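Local coordinates for SnoaL-like domain-containing protein (Kribbella flavida, PDB 4LMI), which is a putative ketosteroid isomerase of the SnoaL-like family, at the interface of chains A and B. Residues are numbered along the deposited sequence; one frame, centred on the assembly and turned at random. Chains: chain A/B, Uncharacterized protein.

Contact 1: the interface of chains A and B. Residues chain A 114-118, 136; chain B 42-44.
B:Gln43 reaches from the short 3-10 helix 42-44 of one SnoaL-like subunit into the loop 114-118 of the other, in a two-fold symmetric interface that may be the biological dimer. It grips that loop at both of its own ends. The side-chain amide nitrogen NE2 donates to the backbone carbonyl O of A:Glu114 at 2.8 Å; the acceptor lies nearly in the amide plane, while the donor sits above the carbonyl plane. The backbone O of B:Gln43 takes a second bond, 3.1 Å from the backbone N of A:Tyr116. CG stands anti to the carbonyl carbon and the chain runs out extended, which carries the amide along the loop to A:Glu114. Two rings of chain A flank this chain. B:Gln43 CB packs obliquely over the rim of A:Tyr116, 3.6 Å from CE1, while CD of the amide sits at the ring edge, in plane, the two planes 81° apart. On the side opposite the tyrosine, A:Phe136 CZ touches B:Gln43 CG at 3.8 Å, with ring and amide turned by 25°. B:Thr44 contributes its methyl: CG2 lies over the same side of the A:Tyr116 ring as B:Gln43 CB, 3.6 Å from the ring centroid and displaced toward the CE2 rim, a CH-pi contact between side chains that run alongside each other. The tyrosine CG sits between backbone N and carbonyl carbon (chi1 64°), which turns the ring toward the 3-10 helix. CB of A:Pro118 meets B:Thr44 CB at 4.0 Å. B:Pro42 CB lies at the edge of the A:Phe136 ring, in plane, 3.8 Å from CE2.

Contact 2: the interface of chains A and B. Residues chain A 43, 93, 95, 111, 113-114, 136; chain B 43, 95, 111-113.
A:Val95 and B:Val95 meet methyl to methyl near the two-fold axis of the SnoaL-like pair, on strands 90-101 of the two subunits. Their CG1 atoms approach to 3.5 Å, tighter than usual, as the side chains slide past each other in opposite directions; both CG1 are anti to their backbone N (chi1 178° in A:Val95), which aims them across the interface. The other branches serve the phenylalanines of strands 104-111: A:Val95 CG2 lies over the rim of one face of B:Phe111, and B:Val95 CG2 does the same to A:Phe111. Further out along the B:Phe111 ring, CE1 touches A:Val93 CG1 at 3.8 Å, the two side chains crossing at about a right angle. Each Pro113 lies between Phe111 and the Gln43 carboxamide of the partner chain. B:Pro113 CG abuts A:Phe111 CD1 at 3.7 Å, and its counterpart A:Pro113 CG reaches B:Phe111 CB at 3.9 Å. On the amide side, A:Pro113 CB is 3.5 Å from B:Gln43 CD, and B:Pro113 CB repeats the contact with A:Gln43 CD. The polar interactions hold that amide in place. NE2 of B:Gln43 serves both A:Glu114 O and B:Trp112 O, each near the amide plane; with OE1 bonded to B:Trp112 N, this fixes the carboxamide rotation and keeps one flat face against A:Pro113 CB. B:Trp112 O lies 3.2 Å from B:Gln43 NE2, and this donor stands well above the carbonyl plane of B:Trp112. The side-chain OE1 receives the nearly straight N-H of B:Trp112 on a lone pair in the carbonyl plane, with N and OE1 2.6 Å apart.

Contact 1: the interface of chains A and B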
loop_
_atom_site.group_PDB
_atom_site.type_symbol
_atom_site.label_atom_id
_atom_site.label_comp_id
_atom_site.label_asym_id
_atom_site.label_seq_id
_atom_site.Cartn_x
_atom_site.Cartn_y
_atom_site.Cartn_z
ATOM N N GLU A 114 -2.527 2.253 -10.903
ATOM C CA GLU A 114 -2.101 2.424 -12.290
ATOM C C GLU A 114 -1.352 3.728 -12.474
ATOM O O GLU A 114 -1.699 4.743 -11.862
ATOM C CB GLU A 114 -3.307 2.402 -13.235
ATOM C CG GLU A 114 -4.166 1.149 -13.145
ATOM C CD GLU A 114 -5.085 0.988 -14.341
ATOM O OE1 GLU A 114 -6.317 0.995 -14.154
ATOM O OE2 GLU A 114 -4.576 0.861 -15.475
ATOM N N ALA A 115 -0.326 3.702 -13.319
ATOM C CA ALA A 115 0.371 4.923 -13.712
ATOM C C ALA A 115 -0.601 5.909 -14.368
ATOM O O ALA A 115 -1.520 5.505 -15.087
ATOM C CB ALA A 115 1.525 4.604 -14.652
ATOM N N TYR A 116 -0.411 7.197 -14.096
ATOM C CA TYR A 116 -1.215 8.250 -14.724
ATOM C C TYR A 116 -0.407 9.530 -14.921
ATOM O O TYR A 116 0.686 9.676 -14.368
ATOM C CB TYR A 116 -2.529 8.508 -13.949
ATOM C CG TYR A 116 -2.391 9.051 -12.528
ATOM C CD1 TYR A 116 -2.145 8.199 -11.451
ATOM C CD2 TYR A 116 -2.552 10.414 -12.261
ATOM C CE1 TYR A 116 -2.032 8.686 -10.155
ATOM C CE2 TYR A 116 -2.445 10.915 -10.966
ATOM C CZ TYR A 116 -2.185 10.049 -9.917
ATOM O OH TYR A 116 -2.070 10.534 -8.632
ATOM N N GLU A 117 -0.933 10.435 -15.745
ATOM C CA GLU A 117 -0.337 11.757 -15.928
ATOM C C GLU A 117 -0.776 12.698 -14.805
ATOM O O GLU A 117 -1.965 12.766 -14.486
ATOM C CB GLU A 117 -0.704 12.340 -17.299
ATOM C CG GLU A 117 0.162 11.837 -18.448
ATOM C CD GLU A 117 1.629 12.217 -18.303
ATOM O OE1 GLU A 117 1.926 13.373 -17.921
ATOM O OE2 GLU A 117 2.492 11.357 -18.578
ATOM N N PRO A 118 0.181 13.421 -14.195
ATOM C CA PRO A 118 -0.159 14.305 -13.077
ATOM C C PRO A 118 -0.979 15.518 -13.522
ATOM O O PRO A 118 -0.765 16.025 -14.625
ATOM C CB PRO A 118 1.207 14.759 -12.562
ATOM C CG PRO A 118 2.099 14.675 -13.751
ATOM C CD PRO A 118 1.621 13.472 -14.515
ATOM N N PHE A 136 7.290 1.497 -12.677
ATOM C CA PHE A 136 6.221 1.549 -13.673
ATOM C C PHE A 136 6.823 1.628 -15.074
ATOM O O PHE A 136 7.982 2.011 -15.230
ATOM C CB PHE A 136 5.326 2.766 -13.435
ATOM C CG PHE A 136 4.388 2.617 -12.266
ATOM C CD1 PHE A 136 3.169 1.967 -12.419
ATOM C CD2 PHE A 136 4.712 3.145 -11.022
ATOM C CE1 PHE A 136 2.292 1.838 -11.352
ATOM C CE2 PHE A 136 3.835 3.027 -9.949
ATOM C CZ PHE A 136 2.627 2.364 -10.114
ATOM N N PRO B 42 4.956 7.556 -7.172
ATOM C CA PRO B 42 5.492 6.692 -8.231
ATOM C C PRO B 42 4.626 6.584 -9.486
ATOM O O PRO B 42 5.169 6.482 -10.594
ATOM C CB PRO B 42 5.622 5.334 -7.538
ATOM C CG PRO B 42 5.905 5.698 -6.114
ATOM C CD PRO B 42 5.040 6.902 -5.850
ATOM N N GLN B 43 3.302 6.624 -9.318
ATOM C CA GLN B 43 2.368 6.521 -10.447
ATOM C C GLN B 43 2.578 7.626 -11.486
ATOM O O GLN B 43 2.389 7.406 -12.684
ATOM C CB GLN B 43 0.921 6.568 -9.957
ATOM C CG GLN B 43 0.397 5.294 -9.314
ATOM C CD GLN B 43 -0.854 5.568 -8.504
ATOM O OE1 GLN B 43 -0.771 6.011 -7.358
ATOM N NE2 GLN B 43 -2.024 5.327 -9.100
ATOM N N THR B 44 2.976 8.807 -11.020
ATOM C CA THR B 44 3.106 9.978 -11.882
ATOM C C THR B 44 4.559 10.357 -12.150
ATOM O O THR B 44 4.821 11.369 -12.803
ATOM C CB THR B 44 2.441 11.214 -11.245
ATOM O OG1 THR B 44 3.049 11.477 -9.974
ATOM C CG2 THR B 44 0.955 11.004 -11.058
#

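Contact 2: the interface of chains A and B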
loop_
_atom_site.group_PDB
_atom_site.type_symbol
_atom_site.label_atom_id
_atom_site.label_comp_id
_atom_site.label_asym_id
_atom_site.label_seq_id
_atom_site.Cartn_x
_atom_site.Cartn_y
_atom_site.Cartn_z
ATOM N N GLN A 43 -10.335 -2.262 -5.923
ATOM C CA GLN A 43 -10.472 -1.428 -7.126
ATOM C C GLN A 43 -11.493 -1.959 -8.134
ATOM O O GLN A 43 -12.101 -1.186 -8.874
ATOM C CB GLN A 43 -9.129 -1.274 -7.832
ATOM C CG GLN A 43 -8.148 -0.330 -7.156
ATOM C CD GLN A 43 -6.733 -0.557 -7.650
ATOM O OE1 GLN A 43 -6.059 -1.497 -7.218
ATOM N NE2 GLN A 43 -6.279 0.292 -8.566
ATOM N N VAL A 93 3.019 -2.044 -10.280
ATOM C CA VAL A 93 3.307 -2.079 -8.848
ATOM C C VAL A 93 2.081 -2.552 -8.071
ATOM O O VAL A 93 0.966 -2.073 -8.290
ATOM C CB VAL A 93 3.795 -0.704 -8.315
ATOM C CG1 VAL A 93 4.013 -0.741 -6.803
ATOM C CG2 VAL A 93 5.088 -0.294 -9.003
ATOM N N VAL A 95 0.470 -3.317 -4.104
ATOM C CA VAL A 95 0.554 -3.141 -2.662
ATOM C C VAL A 95 -0.465 -4.080 -2.034
ATOM O O VAL A 95 -1.659 -4.030 -2.352
ATOM C CB VAL A 95 0.311 -1.684 -2.223
ATOM C CG1 VAL A 95 0.370 -1.580 -0.704
ATOM C CG2 VAL A 95 1.355 -0.768 -2.840
ATOM N N PHE A 111 -3.866 -4.064 -3.990
ATOM C CA PHE A 111 -4.045 -2.828 -4.752
ATOM C C PHE A 111 -3.027 -2.800 -5.884
ATOM O O PHE A 111 -1.864 -3.162 -5.692
ATOM C CB PHE A 111 -3.865 -1.587 -3.875
ATOM C CG PHE A 111 -4.876 -1.468 -2.769
ATOM C CD1 PHE A 111 -6.097 -0.829 -2.985
ATOM C CD2 PHE A 111 -4.607 -1.995 -1.506
ATOM C CE1 PHE A 111 -7.028 -0.720 -1.959
ATOM C CE2 PHE A 111 -5.530 -1.887 -0.477
ATOM C CZ PHE A 111 -6.743 -1.249 -0.704
ATOM N N PRO A 113 -2.146 0.102 -8.184
ATOM C CA PRO A 113 -2.328 1.492 -8.601
ATOM C C PRO A 113 -1.725 1.718 -9.985
ATOM O O PRO A 113 -0.562 1.389 -10.209
ATOM C CB PRO A 113 -1.570 2.298 -7.526
ATOM C CG PRO A 113 -1.248 1.331 -6.433
ATOM C CD PRO A 113 -1.159 -0.009 -7.094
ATOM N N GLU A 114 -2.527 2.253 -10.903
ATOM C CA GLU A 114 -2.101 2.424 -12.290
ATOM C C GLU A 114 -1.352 3.728 -12.474
ATOM O O GLU A 114 -1.699 4.743 -11.862
ATOM C CB GLU A 114 -3.307 2.402 -13.235
ATOM C CG GLU A 114 -4.166 1.149 -13.145
ATOM C CD GLU A 114 -5.085 0.988 -14.341
ATOM O OE1 GLU A 114 -6.317 0.995 -14.154
ATOM O OE2 GLU A 114 -4.576 0.861 -15.475
ATOM N N PHE A 136 7.290 1.497 -12.677
ATOM C CA PHE A 136 6.221 1.549 -13.673
ATOM C C PHE A 136 6.823 1.628 -15.074
ATOM O O PHE A 136 7.982 2.011 -15.230
ATOM C CB PHE A 136 5.326 2.766 -13.435
ATOM C CG PHE A 136 4.388 2.617 -12.266
ATOM C CD1 PHE A 136 3.169 1.967 -12.419
ATOM C CD2 PHE A 136 4.712 3.145 -11.022
ATOM C CE1 PHE A 136 2.292 1.838 -11.352
ATOM C CE2 PHE A 136 3.835 3.027 -9.949
ATOM C CZ PHE A 136 2.627 2.364 -10.114
ATOM N N GLN B 43 3.302 6.624 -9.318
ATOM C CA GLN B 43 2.368 6.521 -10.447
ATOM C C GLN B 43 2.578 7.626 -11.486
ATOM O O GLN B 43 2.389 7.406 -12.684
ATOM C CB GLN B 43 0.921 6.568 -9.957
ATOM C CG GLN B 43 0.397 5.294 -9.314
ATOM C CD GLN B 43 -0.854 5.568 -8.504
ATOM O OE1 GLN B 43 -0.771 6.011 -7.358
ATOM N NE2 GLN B 43 -2.024 5.327 -9.100
ATOM N N VAL B 95 -2.590 4.536 -0.346
ATOM C CA VAL B 95 -1.718 3.670 0.421
ATOM C C VAL B 95 -0.395 4.404 0.464
ATOM O O VAL B 95 0.193 4.697 -0.578
ATOM C CB VAL B 95 -1.534 2.272 -0.199
ATOM C CG1 VAL B 95 -0.622 1.438 0.689
ATOM C CG2 VAL B 95 -2.874 1.569 -0.382
ATOM N N PHE B 111 0.698 6.166 -2.939
ATOM C CA PHE B 111 -0.018 5.487 -4.017
ATOM C C PHE B 111 -1.490 5.855 -3.926
ATOM O O PHE B 111 -2.058 5.882 -2.829
ATOM C CB PHE B 111 0.123 3.967 -3.898
ATOM C CG PHE B 111 1.521 3.469 -4.113
ATOM C CD1 PHE B 111 2.003 3.252 -5.405
ATOM C CD2 PHE B 111 2.358 3.209 -3.025
ATOM C CE1 PHE B 111 3.295 2.787 -5.612
ATOM C CE2 PHE B 111 3.652 2.743 -3.227
ATOM C CZ PHE B 111 4.120 2.534 -4.524
ATOM N N TRP B 112 -2.104 6.135 -5.075
ATOM C CA TRP B 112 -3.526 6.470 -5.128
ATOM C C TRP B 112 -4.244 5.582 -6.102
ATOM O O TRP B 112 -4.551 6.006 -7.216
ATOM C CB TRP B 112 -3.711 7.952 -5.451
ATOM C CG TRP B 112 -3.124 8.799 -4.355
ATOM C CD1 TRP B 112 -1.886 9.436 -4.334
ATOM C CD2 TRP B 112 -3.713 9.060 -3.038
ATOM N NE1 TRP B 112 -1.688 10.078 -3.134
ATOM C CE2 TRP B 112 -2.744 9.890 -2.312
ATOM C CE3 TRP B 112 -4.908 8.716 -2.415
ATOM C CZ2 TRP B 112 -2.987 10.346 -1.022
ATOM C CZ3 TRP B 112 -5.137 9.176 -1.113
ATOM C CH2 TRP B 112 -4.198 9.972 -0.435
ATOM N N PRO B 113 -4.501 4.319 -5.701
ATOM C CA PRO B 113 -5.188 3.403 -6.607
ATOM C C PRO B 113 -6.602 3.888 -6.878
ATOM O O PRO B 113 -7.262 4.410 -5.973
ATOM C CB PRO B 113 -5.211 2.080 -5.831
ATOM C CG PRO B 113 -5.008 2.456 -4.398
ATOM C CD PRO B 113 -4.116 3.656 -4.441
#

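Contact 1 and contact 2 lie about 8 Å apart, measured between the centres of their C-alpha atoms, and share A:Glu114, A:Phe136 and B:Gln43. B:Gln43 joins them: contact 1 uses its backbone O, aliphatic chain and NE2, and contact 2 adds the amide face and the bonds to B:Trp112 that fix it. Contact 2 lies at the central strands 90-101 and 104-111, while contact 1 extends the same surface outward along the loop that follows strand 104-111. By the two-fold symmetry contact 1 has a twin flanking the apolar centre; this would suit a homodimer, though the structure alone does not show that it forms in solution.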